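Side-chain contacts in formimidoylglutamase (Bacillus subtilis, PDB 3M1R), which hydrolyses N-formimidoyl-L-glutamate to L-glutamate and formamide, a manganese-dependent step of histidine degradation: residues I150-H155 and L271-Y276; I187-R192 and I223-E228; Q109-L114 and Y134-A139. All coordinates share one frame; numbering follows the deposited sequence.

From the N terminus, contact 3 comes first. It joins helix 100-117 to helix 133-141, closing a short loop that contains strand 121-127. The chain then enters strand 147-152, where contact 1 opens at 150-155. That loop stays open through strand 186-191, which carries 187-192, and helix 222-234, which carries 223-228. These two meet in contact 2, which is nested inside contact 1. Contact 1 closes last, at helix 267-278. No loops cross. Contacts 1 and 2 touch, because their strands are neighbours in the parallel sheet. Contact 3 lies across the chain's centre from contact 1, about 21 Å between their centres.

Contact 1 (I150-H155 and L271-Y276); sequences IQFDAH and LEAVKY. With CA (calcium ion), chain B; CA (calcium ion), chain C.
Phe152 meets Ala273 and Val274, and all three are buried. The ring reaches from the end of strand 147-152 toward helix 267-278. Phe152 CZ lies 4.0 Å from Ala273 CB. Phe152 CE2 stands 4.5 Å from Val274 CG2, a looser touch. Both methyls approach the ring obliquely. The ring's direction follows from its first torsion: CG is anti to the carbonyl carbon (chi1 -73°). No hydrogen bond spans the two segments. Around this apolar patch, Leu189 of the next strand touches Phe152. Ile226 of helix 222-234 touches Ala273, and Ala312 of helix 300-318 touches Val274.

The next residue, Asp153, faces the metal site. Its carboxylate bridges two calcium ions. Asp153 OD1 binds the ion of chain B at 2.4 Å, and Asp153 OD2 the ion of chain C at 2.7 Å. His155 ND1 also binds the chain B ion, at 2.4 Å. Asn130, Asp157 and Asp245 also bind the chain C ion, and Asp245 and Asp247 the chain B ion.

Two hydrogen bonds hold the carboxylate. Asp153 OD1 accepts the backbone N-H of first-shell His155 at 2.7 Å, forming an Asx turn. From the second shell, Gln151 NE2 donates to Asp153 OD2 at 3.3 Å, nearly straight at 170°. Both donors sit above the carboxylate plane. Gln151 OE1 is held by Gln188.

The strand end therefore has two chemistries. Phe152 fastens it to the helix layer by apolar packing. Asp153 and His155 hold the paired metals, and are inferred manganese ligands. The enzyme works with two manganese ions per subunit; calcium here occupies what is probably their site.

Contact 2 (I187-R192 and I223-E228); sequences IQLGIR and IPTIKE
This is an apolar strand-to-helix contact between Leu189 and the pair Thr225 and Ile226, buried between the parallel sheet and helix 222-234. Leu189 points from strand 186-191 toward the helix. Chi1 (-62°) sets its CG beside the backbone N, and chi2 (166°) spreads the methyls, CD1 to Ile226 and CD2 to Thr225. Leu189 CD1 packs 3.9 Å from Ile226 CG1. Ile226 CD1 is equally near, at 3.9 Å from Leu189 CD1. The two side chains cross at about a right angle. Ile226 does not aim straight at the strand from its CB, but its CG1 branch comes closer at the end. The other methyl, Leu189 CD2, lies 4.2 Å from Thr225 CG2.

The fold is the layered alpha/beta fold of the arginase family, with helices packed against a parallel sheet. Helix 222-234 comes after strand 210-213, an edge strand of this sheet within the chain, and the short helix 214-220. It lies over the neighbouring strand 186-191.

Thr225 turns its methyl to the leucine, while its OG1 is hydrogen-bonded to the carbonyl of Gly221, one turn back. Ile226 also touches Ile277 of helix 267-278, so it sits where two helices and the sheet meet. Thr225 also touches His212 on strand 210-213.

Contact 3 (Q109-L114 and Y134-A139); sequences QTMHAL and YSTIKA
Met111, a selenomethionine here, points from helix 100-117 toward helix 133-141 and meets Ala139. Met111 CB lies 3.6 Å from Ala139 CB, a close methyl-to-chain fit. Met111 CG is next, 3.8 Å from Ala139 CB. Met111 CG is also 4.4 Å from Thr136 O. The chain then bends at chi2 (70°), which turns the selenium off the alanine. Met111 SE runs past Thr136, 4.5 Å from Thr136 CG2, at the limit of contact. CE ends the chain beyond it, anti to CB (chi3 -162°). The side chain as a whole also packs on Trp121, Pro123 and Ile125 of strand 121-127, which joins the two helices in sequence. It lies between the second helix and that strand.

Ala139 is small enough to let the backbones come close. His112 and Ala139 have their CA atoms 5.0 Å apart, and Ala139 CB is 4.0 Å from His112 N. Thr136 puts its methyl side to the selenium, while its OG1 is hydrogen-bonded to Glu287 and to the carbonyl of Ile132.

The helices run the same way; the axes of 109-114 and 134-139 approach to 8.7 Å at 24°. Two successive helices, linked through a strand and packed side by side on the sheet, are typical of the parallel alpha/beta sandwich, here in its arginase-family form.

Contact 1 (I150-H155 and L271-Y276)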
loop_
_atom_site.group_PDB
_atom_site.type_symbol
_atom_site.label_atom_id
_atom_site.label_comp_id
_atom_site.label_asym_id
_atom_site.label_seq_id
_atom_site.Cartn_x
_atom_site.Cartn_y
_atom_site.Cartn_z
ATOM N N ILE D 150 30.499 -18.230 10.470
ATOM C CA ILE D 150 29.289 -18.280 11.265
ATOM C C ILE D 150 28.141 -17.770 10.397
ATOM O O ILE D 150 28.068 -16.579 10.077
ATOM C CB ILE D 150 29.424 -17.468 12.550
ATOM C CG1 ILE D 150 30.490 -18.113 13.447
ATOM C CG2 ILE D 150 28.089 -17.387 13.286
ATOM C CD1 ILE D 150 30.921 -17.248 14.583
ATOM N N GLN D 151 27.272 -18.701 10.005
ATOM C CA GLN D 151 26.162 -18.438 9.089
ATOM C C GLN D 151 24.849 -18.384 9.877
ATOM O O GLN D 151 24.387 -19.409 10.383
ATOM C CB GLN D 151 26.118 -19.547 8.022
ATOM C CG GLN D 151 24.897 -19.555 7.088
ATOM C CD GLN D 151 24.820 -20.822 6.219
ATOM O OE1 GLN D 151 25.680 -21.707 6.298
ATOM N NE2 GLN D 151 23.782 -20.912 5.400
ATOM N N PHE D 152 24.278 -17.187 10.023
ATOM C CA PHE D 152 22.943 -17.057 10.599
ATOM C C PHE D 152 21.930 -17.296 9.479
ATOM O O PHE D 152 21.905 -16.564 8.483
ATOM C CB PHE D 152 22.736 -15.677 11.220
ATOM C CG PHE D 152 23.476 -15.476 12.517
ATOM C CD1 PHE D 152 22.901 -15.839 13.721
ATOM C CD2 PHE D 152 24.739 -14.924 12.525
ATOM C CE1 PHE D 152 23.578 -15.653 14.900
ATOM C CE2 PHE D 152 25.430 -14.746 13.710
ATOM C CZ PHE D 152 24.849 -15.101 14.894
ATOM N N ASP D 153 21.114 -18.331 9.629
ATOM C CA ASP D 153 20.249 -18.753 8.538
ATOM C C ASP D 153 19.156 -19.721 8.969
ATOM O O ASP D 153 19.392 -20.613 9.799
ATOM C CB ASP D 153 21.095 -19.406 7.425
ATOM C CG ASP D 153 20.554 -19.102 6.055
ATOM O OD1 ASP D 153 19.326 -19.185 5.926
ATOM O OD2 ASP D 153 21.326 -18.772 5.128
ATOM N N ALA D 154 17.957 -19.540 8.406
ATOM C CA ALA D 154 16.919 -20.557 8.512
ATOM C C ALA D 154 17.245 -21.747 7.609
ATOM O O ALA D 154 16.708 -22.826 7.817
ATOM C CB ALA D 154 15.516 -19.980 8.116
ATOM N N HIS D 155 18.091 -21.539 6.594
ATOM C CA HIS D 155 18.324 -22.553 5.555
ATOM C C HIS D 155 19.784 -22.944 5.429
ATOM O O HIS D 155 20.666 -22.119 5.646
ATOM C CB HIS D 155 17.880 -22.049 4.181
ATOM C CG HIS D 155 16.593 -21.295 4.200
ATOM N ND1 HIS D 155 16.525 -19.961 4.548
ATOM C CD2 HIS D 155 15.328 -21.681 3.940
ATOM C CE1 HIS D 155 15.276 -19.551 4.470
ATOM N NE2 HIS D 155 14.522 -20.573 4.115
ATOM N N LEU D 271 21.067 -9.271 17.627
ATOM C CA LEU D 271 21.994 -8.162 17.846
ATOM C C LEU D 271 23.012 -8.553 18.924
ATOM O O LEU D 271 24.206 -8.292 18.784
ATOM C CB LEU D 271 21.254 -6.876 18.222
ATOM C CG LEU D 271 20.271 -6.303 17.187
ATOM C CD1 LEU D 271 19.537 -5.087 17.757
ATOM C CD2 LEU D 271 20.994 -5.914 15.918
ATOM N N GLU D 272 22.539 -9.200 19.982
ATOM C CA GLU D 272 23.408 -9.566 21.098
ATOM C C GLU D 272 24.447 -10.572 20.626
ATOM O O GLU D 272 25.612 -10.483 20.983
ATOM C CB GLU D 272 22.581 -10.137 22.255
ATOM C CG GLU D 272 23.195 -9.943 23.630
ATOM C CD GLU D 272 23.413 -8.474 23.979
ATOM O OE1 GLU D 272 24.292 -8.188 24.820
ATOM O OE2 GLU D 272 22.719 -7.601 23.413
ATOM N N ALA D 273 24.019 -11.516 19.793
ATOM C CA ALA D 273 24.904 -12.573 19.296
ATOM C C ALA D 273 25.992 -12.015 18.384
ATOM O O ALA D 273 27.167 -12.344 18.527
ATOM C CB ALA D 273 24.096 -13.661 18.570
ATOM N N VAL D 274 25.592 -11.174 17.439
ATOM C CA VAL D 274 26.546 -10.445 16.616
ATOM C C VAL D 274 27.565 -9.631 17.464
ATOM O O VAL D 274 28.769 -9.647 17.179
ATOM C CB VAL D 274 25.812 -9.528 15.627
ATOM C CG1 VAL D 274 26.795 -8.644 14.888
ATOM C CG2 VAL D 274 24.997 -10.375 14.651
ATOM N N LYS D 275 27.100 -8.918 18.492
ATOM C CA LYS D 275 28.036 -8.154 19.323
ATOM C C LYS D 275 29.048 -9.088 20.019
ATOM O O LYS D 275 30.240 -8.826 20.025
ATOM C CB LYS D 275 27.327 -7.248 20.340
ATOM C CG LYS D 275 28.311 -6.697 21.400
ATOM C CD LYS D 275 27.692 -5.708 22.394
ATOM C CE LYS D 275 26.332 -6.164 22.947
ATOM N NZ LYS D 275 25.147 -5.703 22.114
ATOM N N TYR D 276 28.560 -10.187 20.579
ATOM C CA TYR D 276 29.423 -11.209 21.142
ATOM C C TYR D 276 30.503 -11.683 20.164
ATOM O O TYR D 276 31.696 -11.563 20.449
ATOM C CB TYR D 276 28.601 -12.405 21.633
ATOM C CG TYR D 276 29.443 -13.447 22.335
ATOM C CD1 TYR D 276 30.016 -13.183 23.570
ATOM C CD2 TYR D 276 29.670 -14.686 21.762
ATOM C CE1 TYR D 276 30.801 -14.131 24.218
ATOM C CE2 TYR D 276 30.453 -15.636 22.400
ATOM C CZ TYR D 276 31.013 -15.354 23.626
ATOM O OH TYR D 276 31.781 -16.300 24.261
HETATM CA CA CA B . 17.935 -18.071 4.373
HETATM CA CA CA C . 19.857 -18.627 2.914
#

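Contact 2 (I187-R192 and I223-E228)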
loop_
_atom_site.group_PDB
_atom_site.type_symbol
_atom_site.label_atom_id
_atom_site.label_comp_id
_atom_site.label_asym_id
_atom_site.label_seq_id
_atom_site.Cartn_x
_atom_site.Cartn_y
_atom_site.Cartn_z
ATOM N N ILE D 187 29.591 -22.944 11.068
ATOM C CA ILE D 187 28.564 -23.017 12.101
ATOM C C ILE D 187 27.260 -22.376 11.599
ATOM O O ILE D 187 27.185 -21.155 11.397
ATOM C CB ILE D 187 29.034 -22.326 13.391
ATOM C CG1 ILE D 187 30.271 -23.025 13.931
ATOM C CG2 ILE D 187 27.964 -22.356 14.443
ATOM C CD1 ILE D 187 30.987 -22.199 14.927
ATOM N N GLN D 188 26.234 -23.202 11.390
ATOM C CA GLN D 188 24.943 -22.703 10.924
ATOM C C GLN D 188 24.044 -22.510 12.119
ATOM O O GLN D 188 23.781 -23.455 12.854
ATOM C CB GLN D 188 24.292 -23.668 9.927
ATOM C CG GLN D 188 25.146 -23.970 8.707
ATOM C CD GLN D 188 24.391 -24.774 7.649
ATOM O OE1 GLN D 188 23.710 -25.757 7.959
ATOM N NE2 GLN D 188 24.530 -24.367 6.391
ATOM N N LEU D 189 23.567 -21.283 12.305
ATOM C CA LEU D 189 22.769 -20.950 13.475
ATOM C C LEU D 189 21.379 -20.539 13.029
ATOM O O LEU D 189 21.236 -19.631 12.209
ATOM C CB LEU D 189 23.432 -19.807 14.271
ATOM C CG LEU D 189 24.823 -20.055 14.872
ATOM C CD1 LEU D 189 25.471 -18.745 15.309
ATOM C CD2 LEU D 189 24.751 -21.025 16.053
ATOM N N GLY D 190 20.361 -21.210 13.561
ATOM C CA GLY D 190 18.973 -20.849 13.299
ATOM C C GLY D 190 18.250 -21.712 12.288
ATOM O O GLY D 190 17.145 -21.355 11.851
ATOM N N ILE D 191 18.857 -22.846 11.913
ATOM C CA ILE D 191 18.256 -23.734 10.898
ATOM C C ILE D 191 16.843 -24.099 11.351
ATOM O O ILE D 191 16.641 -24.592 12.457
ATOM C CB ILE D 191 19.095 -25.014 10.665
ATOM C CG1 ILE D 191 20.479 -24.669 10.087
ATOM C CG2 ILE D 191 18.362 -25.969 9.758
ATOM C CD1 ILE D 191 20.421 -23.846 8.805
ATOM N N ARG D 192 15.858 -23.846 10.504
ATOM C CA ARG D 192 14.480 -23.807 10.976
ATOM C C ARG D 192 13.667 -24.997 10.478
ATOM O O ARG D 192 13.785 -25.390 9.326
ATOM C CB ARG D 192 13.828 -22.475 10.562
ATOM C CG ARG D 192 12.549 -22.142 11.318
ATOM C CD ARG D 192 11.856 -20.949 10.682
ATOM N NE ARG D 192 12.673 -19.739 10.797
ATOM C CZ ARG D 192 12.314 -18.551 10.322
ATOM N NH1 ARG D 192 11.148 -18.413 9.696
ATOM N NH2 ARG D 192 13.111 -17.497 10.478
ATOM N N ILE D 223 23.262 -17.330 22.843
ATOM C CA ILE D 223 24.622 -17.037 23.281
ATOM C C ILE D 223 25.335 -18.261 23.892
ATOM O O ILE D 223 26.491 -18.528 23.564
ATOM C CB ILE D 223 24.698 -15.844 24.250
ATOM C CG1 ILE D 223 24.140 -14.572 23.600
ATOM C CG2 ILE D 223 26.145 -15.639 24.681
ATOM C CD1 ILE D 223 25.082 -13.923 22.634
ATOM N N PRO D 224 24.661 -19.000 24.786
ATOM C CA PRO D 224 25.278 -20.252 25.250
ATOM C C PRO D 224 25.552 -21.238 24.105
ATOM O O PRO D 224 26.577 -21.909 24.099
ATOM C CB PRO D 224 24.234 -20.819 26.219
ATOM C CG PRO D 224 23.520 -19.615 26.728
ATOM C CD PRO D 224 23.427 -18.689 25.529
ATOM N N THR D 225 24.654 -21.318 23.136
ATOM C CA THR D 225 24.882 -22.203 21.999
ATOM C C THR D 225 26.188 -21.857 21.282
ATOM O O THR D 225 26.948 -22.739 20.900
ATOM C CB THR D 225 23.729 -22.165 20.988
ATOM O OG1 THR D 225 22.557 -22.752 21.568
ATOM C CG2 THR D 225 24.101 -22.948 19.747
ATOM N N ILE D 226 26.451 -20.566 21.119
ATOM C CA ILE D 226 27.669 -20.104 20.458
ATOM C C ILE D 226 28.934 -20.340 21.291
ATOM O O ILE D 226 29.987 -20.688 20.751
ATOM C CB ILE D 226 27.558 -18.614 20.091
ATOM C CG1 ILE D 226 26.473 -18.402 19.039
ATOM C CG2 ILE D 226 28.877 -18.086 19.576
ATOM C CD1 ILE D 226 26.311 -16.951 18.667
ATOM N N LYS D 227 28.838 -20.148 22.602
ATOM C CA LYS D 227 29.985 -20.400 23.470
ATOM C C LYS D 227 30.363 -21.872 23.421
ATOM O O LYS D 227 31.535 -22.230 23.473
ATOM C CB LYS D 227 29.692 -19.970 24.910
ATOM C CG LYS D 227 29.762 -18.476 25.121
ATOM C CD LYS D 227 29.045 -18.074 26.384
ATOM C CE LYS D 227 29.264 -16.598 26.695
ATOM N NZ LYS D 227 28.669 -16.218 28.010
ATOM N N GLU D 228 29.349 -22.717 23.301
ATOM C CA GLU D 228 29.545 -24.155 23.255
ATOM C C GLU D 228 30.296 -24.580 21.988
ATOM O O GLU D 228 31.099 -25.502 22.025
ATOM C CB GLU D 228 28.184 -24.855 23.342
ATOM C CG GLU D 228 28.231 -26.321 23.754
ATOM C CD GLU D 228 26.915 -26.809 24.350
ATOM O OE1 GLU D 228 26.541 -27.973 24.099
ATOM O OE2 GLU D 228 26.255 -26.029 25.071
#

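Contact 3 (Q109-L114 and Y134-A139)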
loop_
_atom_site.group_PDB
_atom_site.type_symbol
_atom_site.label_atom_id
_atom_site.label_comp_id
_atom_site.label_asym_id
_atom_site.label_seq_id
_atom_site.Cartn_x
_atom_site.Cartn_y
_atom_site.Cartn_z
ATOM N N GLN D 109 36.945 -10.435 -7.464
ATOM C CA GLN D 109 38.166 -9.722 -7.854
ATOM C C GLN D 109 38.362 -8.457 -7.056
ATOM O O GLN D 109 39.486 -8.126 -6.675
ATOM C CB GLN D 109 38.114 -9.324 -9.322
ATOM C CG GLN D 109 38.604 -10.359 -10.288
ATOM C CD GLN D 109 38.557 -9.833 -11.704
ATOM O OE1 GLN D 109 37.761 -10.292 -12.524
ATOM N NE2 GLN D 109 39.396 -8.840 -11.992
ATOM N N THR D 110 37.263 -7.734 -6.840
ATOM C CA THR D 110 37.316 -6.462 -6.155
ATOM C C THR D 110 37.680 -6.730 -4.715
ATOM O O THR D 110 38.590 -6.110 -4.157
ATOM C CB THR D 110 35.970 -5.739 -6.231
ATOM O OG1 THR D 110 35.671 -5.443 -7.600
ATOM C CG2 THR D 110 36.004 -4.449 -5.433
HETATM N N MSE D 111 36.972 -7.686 -4.135
HETATM C CA MSE D 111 37.167 -8.092 -2.759
HETATM C C MSE D 111 38.616 -8.549 -2.551
HETATM O O MSE D 111 39.267 -8.186 -1.569
HETATM C CB MSE D 111 36.197 -9.231 -2.450
HETATM C CG MSE D 111 35.595 -9.210 -1.063
HETATM SE SE MSE D 111 34.323 -7.768 -0.786
HETATM C CE MSE D 111 34.323 -7.798 1.156
ATOM N N HIS D 112 39.120 -9.346 -3.486
ATOM C CA HIS D 112 40.476 -9.847 -3.380
ATOM C C HIS D 112 41.485 -8.706 -3.455
ATOM O O HIS D 112 42.337 -8.575 -2.585
ATOM C CB HIS D 112 40.779 -10.888 -4.461
ATOM C CG HIS D 112 42.167 -11.451 -4.378
ATOM N ND1 HIS D 112 42.465 -12.593 -3.665
ATOM C CD2 HIS D 112 43.333 -11.033 -4.923
ATOM C CE1 HIS D 112 43.756 -12.856 -3.775
ATOM N NE2 HIS D 112 44.307 -11.924 -4.533
ATOM N N ALA D 113 41.386 -7.883 -4.492
ATOM C CA ALA D 113 42.294 -6.752 -4.634
ATOM C C ALA D 113 42.254 -5.873 -3.382
ATOM O O ALA D 113 43.297 -5.507 -2.840
ATOM C CB ALA D 113 41.949 -5.938 -5.877
ATOM N N LEU D 114 41.044 -5.559 -2.926
ATOM C CA LEU D 114 40.832 -4.691 -1.767
ATOM C C LEU D 114 41.470 -5.230 -0.484
ATOM O O LEU D 114 42.178 -4.503 0.206
ATOM C CB LEU D 114 39.335 -4.472 -1.545
ATOM C CG LEU D 114 38.720 -3.088 -1.754
ATOM C CD1 LEU D 114 39.606 -2.175 -2.565
ATOM C CD2 LEU D 114 37.322 -3.203 -2.381
ATOM N N TYR D 134 29.340 -16.764 -1.759
ATOM C CA TYR D 134 30.387 -17.554 -2.373
ATOM C C TYR D 134 31.591 -16.679 -2.685
ATOM O O TYR D 134 32.708 -16.988 -2.275
ATOM C CB TYR D 134 29.912 -18.233 -3.647
ATOM C CG TYR D 134 31.052 -18.796 -4.447
ATOM C CD1 TYR D 134 31.560 -20.061 -4.171
ATOM C CD2 TYR D 134 31.625 -18.066 -5.482
ATOM C CE1 TYR D 134 32.604 -20.588 -4.906
ATOM C CE2 TYR D 134 32.681 -18.591 -6.231
ATOM C CZ TYR D 134 33.164 -19.845 -5.928
ATOM O OH TYR D 134 34.206 -20.369 -6.653
ATOM N N SER D 135 31.368 -15.587 -3.414
ATOM C CA SER D 135 32.482 -14.729 -3.824
ATOM C C SER D 135 33.172 -13.997 -2.652
ATOM O O SER D 135 34.390 -13.838 -2.645
ATOM C CB SER D 135 32.045 -13.737 -4.909
ATOM O OG SER D 135 31.650 -14.409 -6.098
ATOM N N THR D 136 32.403 -13.552 -1.667
ATOM C CA THR D 136 32.987 -12.776 -0.575
ATOM C C THR D 136 33.891 -13.652 0.285
ATOM O O THR D 136 35.056 -13.334 0.493
ATOM C CB THR D 136 31.905 -12.142 0.297
ATOM O OG1 THR D 136 30.908 -13.126 0.579
ATOM C CG2 THR D 136 31.268 -10.997 -0.434
ATOM N N ILE D 137 33.343 -14.764 0.766
ATOM C CA ILE D 137 34.090 -15.738 1.554
ATOM C C ILE D 137 35.320 -16.291 0.840
ATOM O O ILE D 137 36.394 -16.386 1.426
ATOM C CB ILE D 137 33.178 -16.877 2.016
ATOM C CG1 ILE D 137 32.146 -16.326 2.998
ATOM C CG2 ILE D 137 33.980 -17.965 2.664
ATOM C CD1 ILE D 137 31.091 -17.317 3.408
ATOM N N LYS D 138 35.178 -16.646 -0.429
ATOM C CA LYS D 138 36.328 -17.112 -1.194
ATOM C C LYS D 138 37.469 -16.085 -1.178
ATOM O O LYS D 138 38.635 -16.454 -1.131
ATOM C CB LYS D 138 35.902 -17.407 -2.625
ATOM C CG LYS D 138 36.996 -17.880 -3.577
ATOM C CD LYS D 138 36.337 -18.373 -4.877
ATOM C CE LYS D 138 37.187 -18.111 -6.111
ATOM N NZ LYS D 138 36.329 -18.057 -7.340
ATOM N N ALA D 139 37.126 -14.801 -1.234
ATOM C CA ALA D 139 38.128 -13.743 -1.213
ATOM C C ALA D 139 38.772 -13.692 0.155
ATOM O O ALA D 139 39.987 -13.600 0.271
ATOM C CB ALA D 139 37.505 -12.407 -1.548
#